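Local coordinates for protein phosphotransferase system, HPr-related proteins (Thermoanaerobacter tengcongensis, PDB 3LFG) that probably serves as a general, non-sugar-specific phosphocarrier of the phosphoenolpyruvate-dependent sugar phosphotransferase system, which phosphorylates sugars as they cross the cell membrane, at residues M1-I6 / V60-A65; A20-T25 / V42-I47; S30-V35 / S64-D69. All blocks are in the same frame, centred on the assembly; numbering follows the deposited sequence.

Interaction 1: residues M1-I6 / V60-A65; sequences MKEVTI and VVKLSA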
ATOM      1  N   MET A   1      -7.078  14.036   5.863  1.00 19.35           N
ATOM      2  CA  MET A   1      -6.953  12.762   5.168  1.00 24.29           C
ATOM      3  C   MET A   1      -6.218  12.958   3.847  1.00 21.37           C
ATOM      4  O   MET A   1      -6.434  13.955   3.144  1.00 20.80           O
ATOM      5  CB  MET A   1      -8.338  12.161   4.938  1.00 22.36           C
ATOM      6  CG  MET A   1      -8.322  10.831   4.234  1.00 26.60           C
ATOM      7  SD  MET A   1      -8.366  11.052   2.459  1.00 31.71           S
ATOM      8  CE  MET A   1      -9.380   9.638   2.035  1.00 54.08           C
ATOM      9  N   LYS A   2      -5.325  12.027   3.519  1.00 17.51           N
ATOM     10  CA  LYS A   2      -4.581  12.102   2.268  1.00 18.34           C
ATOM     11  C   LYS A   2      -4.858  10.834   1.478  1.00 16.27           C
ATOM     12  O   LYS A   2      -4.846   9.737   2.030  1.00 18.92           O
ATOM     13  CB  LYS A   2      -3.078  12.253   2.536  1.00 18.52           C
ATOM     14  CG  LYS A   2      -2.189  12.195   1.311  1.00 21.56           C
ATOM     15  CD  LYS A   2      -2.441  13.370   0.383  1.00 23.77           C
ATOM     16  CE  LYS A   2      -1.405  13.412  -0.734  1.00 32.91           C
ATOM     17  NZ  LYS A   2      -1.701  14.487  -1.720  1.00 36.42           N
ATOM     18  N   GLU A   3      -5.130  10.984   0.187  1.00 17.85           N
ATOM     19  CA  GLU A   3      -5.437   9.829  -0.645  1.00 17.50           C
ATOM     20  C   GLU A   3      -4.745   9.950  -1.988  1.00 20.47           C
ATOM     21  O   GLU A   3      -4.560  11.047  -2.500  1.00 21.12           O
ATOM     22  CB  GLU A   3      -6.953   9.676  -0.838  1.00 24.73           C
ATOM     23  CG  GLU A   3      -7.581  10.763  -1.709  1.00 37.78           C
ATOM     24  CD  GLU A   3      -9.083  10.898  -1.509  1.00 40.91           C
ATOM     25  OE1 GLU A   3      -9.670  10.063  -0.787  1.00 43.75           O
ATOM     26  OE2 GLU A   3      -9.676  11.845  -2.076  1.00 40.75           O
ATOM     27  N   VAL A   4      -4.369   8.806  -2.557  1.00 17.25           N
ATOM     28  CA  VAL A   4      -3.756   8.767  -3.871  1.00 16.33           C
ATOM     29  C   VAL A   4      -4.165   7.469  -4.546  1.00 19.18           C
ATOM     30  O   VAL A   4      -4.417   6.475  -3.875  1.00 18.42           O
ATOM     31  CB  VAL A   4      -2.213   8.802  -3.807  1.00 16.18           C
ATOM     32  CG1 VAL A   4      -1.720  10.086  -3.138  1.00 25.99           C
ATOM     33  CG2 VAL A   4      -1.655   7.553  -3.121  1.00 17.26           C
ATOM     34  N   THR A   5      -4.226   7.490  -5.872  1.00 17.32           N
ATOM     35  CA  THR A   5      -4.512   6.294  -6.656  1.00 14.22           C
ATOM     36  C   THR A   5      -3.241   5.950  -7.402  1.00 15.08           C
ATOM     37  O   THR A   5      -2.575   6.836  -7.952  1.00 20.32           O
ATOM     38  CB  THR A   5      -5.648   6.556  -7.656  1.00 22.60           C
ATOM     39  OG1 THR A   5      -6.853   6.855  -6.936  1.00 27.15           O
ATOM     40  CG2 THR A   5      -5.884   5.348  -8.526  1.00 24.61           C
ATOM     41  N   ILE A   6      -2.881   4.670  -7.411  1.00 13.56           N
ATOM     42  CA  ILE A   6      -1.584   4.289  -7.948  1.00 13.59           C
ATOM     43  C   ILE A   6      -1.595   2.859  -8.436  1.00 15.92           C
ATOM     44  O   ILE A   6      -2.233   1.992  -7.830  1.00 14.35           O
ATOM     45  CB  ILE A   6      -0.458   4.496  -6.890  1.00 15.35           C
ATOM     46  CG1 ILE A   6       0.921   4.277  -7.517  1.00 15.65           C
ATOM     47  CG2 ILE A   6      -0.684   3.606  -5.668  1.00 15.71           C
ATOM     48  CD1 ILE A   6       2.061   4.695  -6.612  1.00 17.68           C
ATOM     49  N   VAL A  60      -4.690  -1.217 -10.081  1.00 16.86           N
ATOM     50  CA  VAL A  60      -4.699   0.127  -9.533  1.00 20.58           C
ATOM     51  C   VAL A  60      -5.407   0.107  -8.184  1.00 17.30           C
ATOM     52  O   VAL A  60      -6.502  -0.441  -8.059  1.00 20.41           O
ATOM     53  CB  VAL A  60      -5.436   1.085 -10.486  1.00 18.01           C
ATOM     54  CG1 VAL A  60      -5.611   2.454  -9.849  1.00 18.96           C
ATOM     55  CG2 VAL A  60      -4.676   1.198 -11.798  1.00 22.16           C
ATOM     56  N   VAL A  61      -4.773   0.677  -7.163  1.00 14.19           N
ATOM     57  CA  VAL A  61      -5.391   0.761  -5.846  1.00 14.24           C
ATOM     58  C   VAL A  61      -5.465   2.193  -5.364  1.00 14.39           C
ATOM     59  O   VAL A  61      -4.739   3.067  -5.840  1.00 16.19           O
ATOM     60  CB  VAL A  61      -4.638  -0.061  -4.771  1.00 15.52           C
ATOM     61  CG1 VAL A  61      -4.613  -1.538  -5.134  1.00 19.44           C
ATOM     62  CG2 VAL A  61      -3.216   0.475  -4.564  1.00 14.06           C
ATOM     63  N   LYS A  62      -6.351   2.421  -4.403  1.00 14.35           N
ATOM     64  CA  LYS A  62      -6.449   3.718  -3.765  1.00 17.23           C
ATOM     65  C   LYS A  62      -5.876   3.585  -2.362  1.00 17.31           C
ATOM     66  O   LYS A  62      -6.346   2.763  -1.570  1.00 17.71           O
ATOM     67  CB  LYS A  62      -7.911   4.187  -3.728  1.00 21.16           C
ATOM     68  CG  LYS A  62      -8.147   5.494  -2.957  1.00 23.22           C
ATOM     69  CD  LYS A  62      -9.624   5.859  -2.955  1.00 26.63           C
ATOM     70  CE  LYS A  62      -9.945   6.876  -1.868  1.00 33.51           C
ATOM     71  NZ  LYS A  62     -11.399   6.890  -1.547  1.00 41.68           N
ATOM     72  N   LEU A  63      -4.850   4.379  -2.070  1.00 14.90           N
ATOM     73  CA  LEU A  63      -4.271   4.442  -0.742  1.00 13.30           C
ATOM     74  C   LEU A  63      -4.836   5.649  -0.038  1.00 14.08           C
ATOM     75  O   LEU A  63      -5.002   6.706  -0.641  1.00 16.89           O
ATOM     76  CB  LEU A  63      -2.763   4.621  -0.810  1.00 15.33           C
ATOM     77  CG  LEU A  63      -1.958   3.594  -1.587  1.00 14.96           C
ATOM     78  CD1 LEU A  63      -0.484   4.024  -1.575  1.00 17.28           C
ATOM     79  CD2 LEU A  63      -2.167   2.226  -0.973  1.00 16.58           C
ATOM     80  N   SER A  64      -5.120   5.507   1.248  1.00 13.95           N
ATOM     81  CA  SER A  64      -5.565   6.665   2.002  1.00 14.50           C
ATOM     82  C   SER A  64      -5.025   6.573   3.419  1.00 15.42           C
ATOM     83  O   SER A  64      -4.833   5.478   3.946  1.00 18.09           O
ATOM     84  CB  SER A  64      -7.087   6.747   1.986  1.00 16.77           C
ATOM     85  OG  SER A  64      -7.669   5.625   2.609  1.00 24.43           O
ATOM     86  N   ALA A  65      -4.756   7.727   4.019  1.00 14.76           N
ATOM     87  CA  ALA A  65      -4.231   7.788   5.376  1.00 14.61           C
ATOM     88  C   ALA A  65      -4.888   8.917   6.160  1.00 15.61           C
ATOM     89  O   ALA A  65      -5.157   9.988   5.621  1.00 16.11           O
ATOM     90  CB  ALA A  65      -2.718   7.976   5.358  1.00 16.74           C
TER
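Val-4 and Leu-63 face each other across two antiparallel strands, and their side chains form the compact half of this contact. Val-4 turns CG2 into the cramped place between its own backbone N and carbonyl carbon (chi1 -61°), which lays that methyl 3.9 Å from Leu-63 CB. Leu-63 CD1 touches both this methyl and Ile-6 CG2, the latter at 4.1 Å, and Ile-6 CG2 also meets Val-61 CG2. Helix 70-82 closes over the same face, with Ile-74 and Val-78 on Val-4 and Ile-81 on Ile-6. Six backbone hydrogen bonds, paired at Lys-2/Ala-65, Val-4/Leu-63 and Ile-6/Val-61, hold strand 2-6 along the edge of the four-stranded sheet of the HPr fold. The bond from Leu-63 N to Val-4 O, at 2.8 Å, runs almost straight out from the carbonyl, with a C=O...N angle of 173°.

The reverse face is looser, with Glu-3 and Thr-5 exposed to solvent. Lys-62 stretches out fully along it and brings NZ to 3.7 Å from Glu-3 OE1, a long salt bridge in which the carboxylate position is itself uncertain. Were Lys-62 replaced by an alanine, the Glu-3 carboxylate would probably lose its countercharge and be freer to swing into solvent. Cohesion therefore comes from the backbone ladder and the branched aliphatic side chains under the helix, while the charged pair is likely to add little more than a weak, solvent-screened attraction.

Interaction 2: residues A20-T25 / V42-I47; sequences ALFVQT and VNAKSI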
ATOM      1  N   ALA A  20       5.307  -7.805   2.332  1.00 11.02           N
ATOM      2  CA  ALA A  20       5.940  -7.560   3.646  1.00 11.07           C
ATOM      3  C   ALA A  20       6.510  -6.150   3.747  1.00 11.45           C
ATOM      4  O   ALA A  20       6.358  -5.473   4.766  1.00 13.37           O
ATOM      5  CB  ALA A  20       7.034  -8.574   3.911  1.00 13.44           C
ATOM      6  N   LEU A  21       7.193  -5.705   2.694  1.00 11.81           N
ATOM      7  CA  LEU A  21       7.770  -4.361   2.714  1.00 10.66           C
ATOM      8  C   LEU A  21       6.670  -3.313   2.837  1.00 10.03           C
ATOM      9  O   LEU A  21       6.822  -2.323   3.541  1.00 12.60           O
ATOM     10  CB  LEU A  21       8.606  -4.096   1.457  1.00 12.30           C
ATOM     11  CG  LEU A  21       9.789  -5.038   1.205  1.00 13.95           C
ATOM     12  CD1 LEU A  21      10.359  -4.824  -0.194  1.00 14.12           C
ATOM     13  CD2 LEU A  21      10.873  -4.848   2.255  1.00 20.44           C
ATOM     14  N   PHE A  22       5.567  -3.541   2.132  1.00 10.88           N
ATOM     15  CA  PHE A  22       4.410  -2.653   2.191  1.00 11.22           C
ATOM     16  C   PHE A  22       3.833  -2.546   3.602  1.00 11.36           C
ATOM     17  O   PHE A  22       3.662  -1.438   4.125  1.00 12.53           O
ATOM     18  CB  PHE A  22       3.333  -3.117   1.201  1.00 11.87           C
ATOM     19  CG  PHE A  22       2.169  -2.174   1.087  1.00 10.91           C
ATOM     20  CD1 PHE A  22       2.162  -1.173   0.130  1.00 14.64           C
ATOM     21  CD2 PHE A  22       1.077  -2.310   1.918  1.00 12.41           C
ATOM     22  CE1 PHE A  22       1.089  -0.306   0.029  1.00 15.94           C
ATOM     23  CE2 PHE A  22       0.010  -1.462   1.824  1.00 11.97           C
ATOM     24  CZ  PHE A  22       0.005  -0.457   0.876  1.00 13.43           C
ATOM     25  N   VAL A  23       3.538  -3.685   4.231  1.00 10.72           N
ATOM     26  CA  VAL A  23       2.980  -3.632   5.582  1.00 10.85           C
ATOM     27  C   VAL A  23       3.973  -3.057   6.600  1.00 10.88           C
ATOM     28  O   VAL A  23       3.573  -2.314   7.489  1.00 14.41           O
ATOM     29  CB  VAL A  23       2.441  -4.999   6.062  1.00 16.03           C
ATOM     30  CG1 VAL A  23       1.259  -5.432   5.204  1.00 13.46           C
ATOM     31  CG2 VAL A  23       3.532  -6.040   6.085  1.00 26.38           C
ATOM     32  N   GLN A  24       5.255  -3.381   6.469  1.00 11.97           N
ATOM     33  CA  GLN A  24       6.245  -2.863   7.414  1.00 11.44           C
ATOM     34  C   GLN A  24       6.387  -1.359   7.274  1.00 13.30           C
ATOM     35  O   GLN A  24       6.534  -0.651   8.268  1.00 15.19           O
ATOM     36  CB  GLN A  24       7.600  -3.549   7.240  1.00 11.94           C
ATOM     37  CG  GLN A  24       7.610  -4.995   7.719  1.00 13.62           C
ATOM     38  CD  GLN A  24       7.102  -5.141   9.131  1.00 20.26           C
ATOM     39  OE1 GLN A  24       7.447  -4.344  10.010  1.00 27.19           O
ATOM     40  NE2 GLN A  24       6.278  -6.164   9.367  1.00 22.94           N
ATOM     41  N   THR A  25       6.348  -0.869   6.038  1.00 12.46           N
ATOM     42  CA  THR A  25       6.470   0.573   5.798  1.00 12.07           C
ATOM     43  C   THR A  25       5.241   1.302   6.349  1.00 12.71           C
ATOM     44  O   THR A  25       5.365   2.331   7.038  1.00 14.99           O
ATOM     45  CB  THR A  25       6.643   0.847   4.295  1.00 11.48           C
ATOM     46  OG1 THR A  25       7.880   0.270   3.852  1.00 13.81           O
ATOM     47  CG2 THR A  25       6.650   2.342   3.992  1.00 12.52           C
ATOM     48  N   VAL A  42      -9.195  -2.323   3.000  1.00 17.58           N
ATOM     49  CA  VAL A  42      -8.508  -3.074   4.045  1.00 15.30           C
ATOM     50  C   VAL A  42      -7.445  -2.229   4.716  1.00 13.61           C
ATOM     51  O   VAL A  42      -7.018  -1.190   4.186  1.00 15.30           O
ATOM     52  CB  VAL A  42      -7.843  -4.359   3.501  1.00 13.26           C
ATOM     53  CG1 VAL A  42      -8.845  -5.193   2.705  1.00 17.87           C
ATOM     54  CG2 VAL A  42      -6.620  -3.999   2.654  1.00 12.62           C
ATOM     55  N   ASN A  43      -7.033  -2.664   5.898  1.00 14.16           N
ATOM     56  CA  ASN A  43      -6.008  -1.995   6.683  1.00 13.74           C
ATOM     57  C   ASN A  43      -4.650  -2.240   6.047  1.00 14.55           C
ATOM     58  O   ASN A  43      -4.224  -3.384   5.915  1.00 15.45           O
ATOM     59  CB  ASN A  43      -6.057  -2.567   8.113  1.00 14.66           C
ATOM     60  CG  ASN A  43      -5.059  -1.935   9.062  1.00 14.62           C
ATOM     61  OD1 ASN A  43      -4.210  -1.135   8.686  1.00 15.05           O
ATOM     62  ND2 ASN A  43      -5.169  -2.308  10.335  1.00 19.95           N
ATOM     63  N   ALA A  44      -3.972  -1.170   5.641  1.00 13.60           N
ATOM     64  CA  ALA A  44      -2.663  -1.293   4.983  1.00 14.34           C
ATOM     65  C   ALA A  44      -1.598  -1.949   5.869  1.00 12.84           C
ATOM     66  O   ALA A  44      -0.583  -2.437   5.369  1.00 12.22           O
ATOM     67  CB  ALA A  44      -2.181   0.079   4.505  1.00 12.87           C
ATOM     68  N   LYS A  45      -1.825  -1.951   7.184  1.00 14.63           N
ATOM     69  CA  LYS A  45      -0.862  -2.516   8.130  1.00 11.53           C
ATOM     70  C   LYS A  45      -1.116  -4.001   8.384  1.00 12.12           C
ATOM     71  O   LYS A  45      -0.374  -4.636   9.124  1.00 16.93           O
ATOM     72  CB  LYS A  45      -0.916  -1.758   9.467  1.00 12.14           C
ATOM     73  CG  LYS A  45      -0.547  -0.296   9.338  1.00 14.59           C
ATOM     74  CD  LYS A  45      -0.703   0.447  10.662  1.00 14.09           C
ATOM     75  CE  LYS A  45      -0.503   1.931  10.450  1.00 12.27           C
ATOM     76  NZ  LYS A  45      -0.661   2.678  11.746  1.00 17.60           N
ATOM     77  N   SER A  46      -2.161  -4.541   7.758  1.00 10.52           N
ATOM     78  CA  SER A  46      -2.570  -5.925   7.985  1.00 11.45           C
ATOM     79  C   SER A  46      -2.199  -6.850   6.828  1.00 11.76           C
ATOM     80  O   SER A  46      -2.728  -6.712   5.728  1.00 12.93           O
ATOM     81  CB  SER A  46      -4.087  -5.977   8.199  1.00 13.56           C
ATOM     82  OG  SER A  46      -4.580  -7.314   8.176  1.00 14.13           O
ATOM     83  N   ILE A  47      -1.314  -7.813   7.075  1.00 11.46           N
ATOM     84  CA  ILE A  47      -0.930  -8.745   6.004  1.00 11.06           C
ATOM     85  C   ILE A  47      -2.126  -9.559   5.517  1.00 10.71           C
ATOM     86  O   ILE A  47      -2.266  -9.807   4.326  1.00 12.85           O
ATOM     87  CB  ILE A  47       0.263  -9.636   6.411  1.00 11.49           C
ATOM     88  CG1 ILE A  47       0.813 -10.414   5.209  1.00 10.17           C
ATOM     89  CG2 ILE A  47      -0.113 -10.587   7.525  1.00 12.13           C
ATOM     90  CD1 ILE A  47       1.303  -9.526   4.077  1.00 12.12           C
TER
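Val-23 of helix 16-26 sets its CG1 methyl against the turn that leads from strand 40-43 into helix 47-53. With CG1 anti to its carbonyl carbon (chi1 -65°), the methyl lies 3.5 Å from Ala-44 O and also meets Ile-47, whose CD1 bends back to 4.2 Å from CG1. Phe-22 reaches the same turn by another route: its CG is anti to the backbone N (chi1 -174°), which carries the ring away from the helix until CE2 sits 3.8 Å from Ala-44 CB. Ala-44 O approaches this ring obliquely. The ring continues into the hydrophobic core between helices and sheet of the open-faced beta sandwich of HPr, where it touches Val-35, Ile-50 and Leu-77.

The turn has a firm shape of its own. Asn-43 to Ser-46 form a type I beta turn, and Asn-43 OD1 takes the Lys-45 N-H at 2.9 Å in an Asx turn, the donor standing well above the amide carbonyl plane. Ser-46 is the N-cap of the following helix, its OG bonded to Gly-49 N. The Lys-45 chain is extended, and its NZ is hydrogen-bonded to the carbonyl oxygen of Phe-29.

Interaction 3: residues S30-V35 / S64-D69; sequences SSQIWV and SAEGDD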
ATOM      1  N   SER A  30       1.751   6.476  12.543  1.00 16.83           N
ATOM      2  CA  SER A  30       0.672   6.432  13.519  1.00 17.44           C
ATOM      3  C   SER A  30      -0.705   6.534  12.879  1.00 16.27           C
ATOM      4  O   SER A  30      -1.705   6.093  13.457  1.00 19.38           O
ATOM      5  CB  SER A  30       0.853   7.555  14.537  1.00 19.86           C
ATOM      6  OG  SER A  30       0.849   8.812  13.888  1.00 23.28           O
ATOM      7  N   SER A  31      -0.755   7.096  11.672  1.00 17.55           N
ATOM      8  CA  SER A  31      -2.009   7.243  10.942  1.00 17.85           C
ATOM      9  C   SER A  31      -2.694   5.908  10.715  1.00 17.39           C
ATOM     10  O   SER A  31      -2.033   4.878  10.617  1.00 16.93           O
ATOM     11  CB  SER A  31      -1.753   7.853   9.565  1.00 17.08           C
ATOM     12  OG  SER A  31      -1.325   9.199   9.658  1.00 17.58           O
ATOM     13  N   GLN A  32      -4.014   5.938  10.607  1.00 15.57           N
ATOM     14  CA  GLN A  32      -4.734   4.809  10.047  1.00 17.32           C
ATOM     15  C   GLN A  32      -4.501   4.860   8.545  1.00 18.97           C
ATOM     16  O   GLN A  32      -4.594   5.920   7.925  1.00 16.77           O
ATOM     17  CB  GLN A  32      -6.227   4.891  10.325  1.00 18.70           C
ATOM     18  CG  GLN A  32      -6.599   4.854  11.788  1.00 27.03           C
ATOM     19  CD  GLN A  32      -8.098   4.837  11.973  1.00 39.81           C
ATOM     20  OE1 GLN A  32      -8.750   3.815  11.756  1.00 46.29           O
ATOM     21  NE2 GLN A  32      -8.658   5.976  12.365  1.00 45.29           N
ATOM     22  N   ILE A  33      -4.171   3.716   7.964  1.00 14.94           N
ATOM     23  CA  ILE A  33      -3.900   3.643   6.529  1.00 15.49           C
ATOM     24  C   ILE A  33      -4.728   2.534   5.898  1.00 15.49           C
ATOM     25  O   ILE A  33      -4.821   1.433   6.448  1.00 15.60           O
ATOM     26  CB  ILE A  33      -2.412   3.387   6.268  1.00 12.65           C
ATOM     27  CG1 ILE A  33      -1.564   4.395   7.047  1.00 13.10           C
ATOM     28  CG2 ILE A  33      -2.075   3.521   4.782  1.00 13.84           C
ATOM     29  CD1 ILE A  33      -0.055   4.115   6.964  1.00 15.50           C
ATOM     30  N   TRP A  34      -5.318   2.819   4.740  1.00 14.70           N
ATOM     31  CA  TRP A  34      -6.158   1.853   4.046  1.00 19.15           C
ATOM     32  C   TRP A  34      -5.720   1.680   2.602  1.00 15.52           C
ATOM     33  O   TRP A  34      -5.168   2.597   1.986  1.00 15.50           O
ATOM     34  CB  TRP A  34      -7.627   2.284   4.035  1.00 23.39           C
ATOM     35  CG  TRP A  34      -8.269   2.432   5.383  1.00 24.41           C
ATOM     36  CD1 TRP A  34      -8.961   1.476   6.081  1.00 29.45           C
ATOM     37  CD2 TRP A  34      -8.318   3.622   6.178  1.00 31.33           C
ATOM     38  NE1 TRP A  34      -9.419   2.000   7.268  1.00 37.55           N
ATOM     39  CE2 TRP A  34      -9.033   3.314   7.353  1.00 33.61           C
ATOM     40  CE3 TRP A  34      -7.805   4.913   6.018  1.00 27.25           C
ATOM     41  CZ2 TRP A  34      -9.257   4.254   8.362  1.00 41.59           C
ATOM     42  CZ3 TRP A  34      -8.028   5.850   7.023  1.00 35.38           C
ATOM     43  CH2 TRP A  34      -8.750   5.512   8.178  1.00 39.83           C
ATOM     44  N   VAL A  35      -5.979   0.488   2.076  1.00 14.73           N
ATOM     45  CA  VAL A  35      -5.826   0.207   0.658  1.00 13.52           C
ATOM     46  C   VAL A  35      -7.172  -0.255   0.154  1.00 13.76           C
ATOM     47  O   VAL A  35      -7.832  -1.069   0.804  1.00 18.12           O
ATOM     48  CB  VAL A  35      -4.814  -0.932   0.393  1.00 14.25           C
ATOM     49  CG1 VAL A  35      -4.564  -1.083  -1.104  1.00 15.97           C
ATOM     50  CG2 VAL A  35      -3.511  -0.678   1.119  1.00 19.35           C
ATOM     51  N   SER A  64      -5.120   5.507   1.248  1.00 13.95           N
ATOM     52  CA  SER A  64      -5.565   6.665   2.002  1.00 14.50           C
ATOM     53  C   SER A  64      -5.025   6.573   3.419  1.00 15.42           C
ATOM     54  O   SER A  64      -4.833   5.478   3.946  1.00 18.09           O
ATOM     55  CB  SER A  64      -7.087   6.747   1.986  1.00 16.77           C
ATOM     56  OG  SER A  64      -7.669   5.625   2.609  1.00 24.43           O
ATOM     57  N   ALA A  65      -4.756   7.727   4.019  1.00 14.76           N
ATOM     58  CA  ALA A  65      -4.231   7.788   5.376  1.00 14.61           C
ATOM     59  C   ALA A  65      -4.888   8.917   6.160  1.00 15.61           C
ATOM     60  O   ALA A  65      -5.157   9.988   5.621  1.00 16.11           O
ATOM     61  CB  ALA A  65      -2.718   7.976   5.358  1.00 16.74           C
ATOM     62  N   GLU A  66      -5.163   8.653   7.434  1.00 15.59           N
ATOM     63  CA  GLU A  66      -5.779   9.644   8.301  1.00 15.94           C
ATOM     64  C   GLU A  66      -5.036   9.679   9.622  1.00 19.60           C
ATOM     65  O   GLU A  66      -4.996   8.687  10.355  1.00 18.55           O
ATOM     66  CB  GLU A  66      -7.247   9.315   8.544  1.00 19.64           C
ATOM     67  CG  GLU A  66      -7.936  10.307   9.477  1.00 30.67           C
ATOM     68  CD  GLU A  66      -9.364   9.914   9.788  1.00 41.86           C
ATOM     69  OE1 GLU A  66      -9.738   8.755   9.508  1.00 50.06           O
ATOM     70  OE2 GLU A  66     -10.117  10.760  10.315  1.00 50.66           O
ATOM     71  N   GLY A  67      -4.443  10.825   9.931  1.00 18.76           N
ATOM     72  CA  GLY A  67      -3.723  10.963  11.180  1.00 17.76           C
ATOM     73  C   GLY A  67      -2.657  12.038  11.146  1.00 16.54           C
ATOM     74  O   GLY A  67      -2.559  12.809  10.188  1.00 19.79           O
ATOM     75  N   ASP A  68      -1.831  12.066  12.181  1.00 19.71           N
ATOM     76  CA  ASP A  68      -0.871  13.152  12.332  1.00 23.29           C
ATOM     77  C   ASP A  68       0.242  13.116  11.302  1.00 21.13           C
ATOM     78  O   ASP A  68       0.846  14.144  10.999  1.00 21.41           O
ATOM     79  CB  ASP A  68      -0.279  13.160  13.746  1.00 27.82           C
ATOM     80  CG  ASP A  68      -1.331  13.396  14.817  1.00 39.52           C
ATOM     81  OD1 ASP A  68      -2.401  13.957  14.496  1.00 34.58           O
ATOM     82  OD2 ASP A  68      -1.084  13.018  15.984  1.00 44.27           O
ATOM     83  N   ASP A  69       0.513  11.934  10.745  1.00 17.02           N
ATOM     84  CA  ASP A  69       1.600  11.791   9.780  1.00 20.96           C
ATOM     85  C   ASP A  69       1.080  11.285   8.442  1.00 16.46           C
ATOM     86  O   ASP A  69       1.768  10.564   7.724  1.00 17.22           O
ATOM     87  CB  ASP A  69       2.718  10.877  10.315  1.00 19.78           C
ATOM     88  CG  ASP A  69       2.210   9.514  10.780  1.00 17.22           C
ATOM     89  OD1 ASP A  69       1.028   9.183  10.547  1.00 17.01           O
ATOM     90  OD2 ASP A  69       3.010   8.785  11.402  1.00 20.11           O
TER
HETATM   91  O   HOH W   1      -1.763   9.827  14.051  1.00 27.17           O
HETATM   92  O   HOH W   2      -7.940   3.773   0.508  1.00 21.59           O
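The indole of Trp-34 presents its edge to Glu-66: Glu-66 CB lies in the ring plane, 3.9 Å from CZ3, and OE1 comes to 3.6 Å from CH2, with the carboxylate turned 43° from the ring. On one face of the indole sits the backbone carbonyl carbon of Gln-32, displaced toward the rim, and Lys-41 makes a cation-pi contact with the ring. Ser-64 OG approaches obliquely near CE3 and also binds a water. These residues belong to the antiparallel pairing of the central strands 32-37 and 60-66 of the HPr sheet, where Gln-32/Glu-66 and Trp-34/Ser-64 are the hydrogen-bonded pairs. Gln-32 runs beside Glu-66 in the same direction, its amide plane within 10° of the carboxylate. On the reverse face Ile-33 CG1 packs at 4.1 Å against Ala-65 CB, toward helix 70-82.

Beyond this ladder the Asp-69 carboxylate, at the N-cap of that helix, makes no capping bond but ties the chains together. OD2 accepts Ser-30 N at 2.9 Å and OD1 Ser-31 N at 3.0 Å, each through its syn lone pair, fixing the carboxylate's rotation. At Gly-67 a CB would strike both Ser-31 OG and, at these backbone angles, the preceding carbonyl oxygen. The Ser-31 hydroxyl, anti to its own carbonyl carbon (chi1 -68°), donates a second bond to Asp-69 OD1, nearly along the C-O axis and only 2.5 Å long.

The three contacts share one sheet, in the order 2-7, 60-66, 32-37, 40-43. Interactions 1 and 3, with centres about 10 Å apart, both use strand 60-66: Ser-64 and Ala-65 pair with strand 2-7 on one side and strand 32-37 on the other. Leu-63 CD2 of interaction 1 packs 3.8 Å from Val-35 CG2 of interaction 3 and 3.9 Å from Phe-22 CZ of interaction 2, which joins all three in one core. Between interactions 2 and 3, Ala-44 N lies 2.9 Å from Ile-33 O and Lys-45 NZ 2.8 Å from Ser-31 O, probably hydrogen bonds. Helix 16-26 of interaction 2 directly follows the family-signature histidine, probably the phosphorylation site.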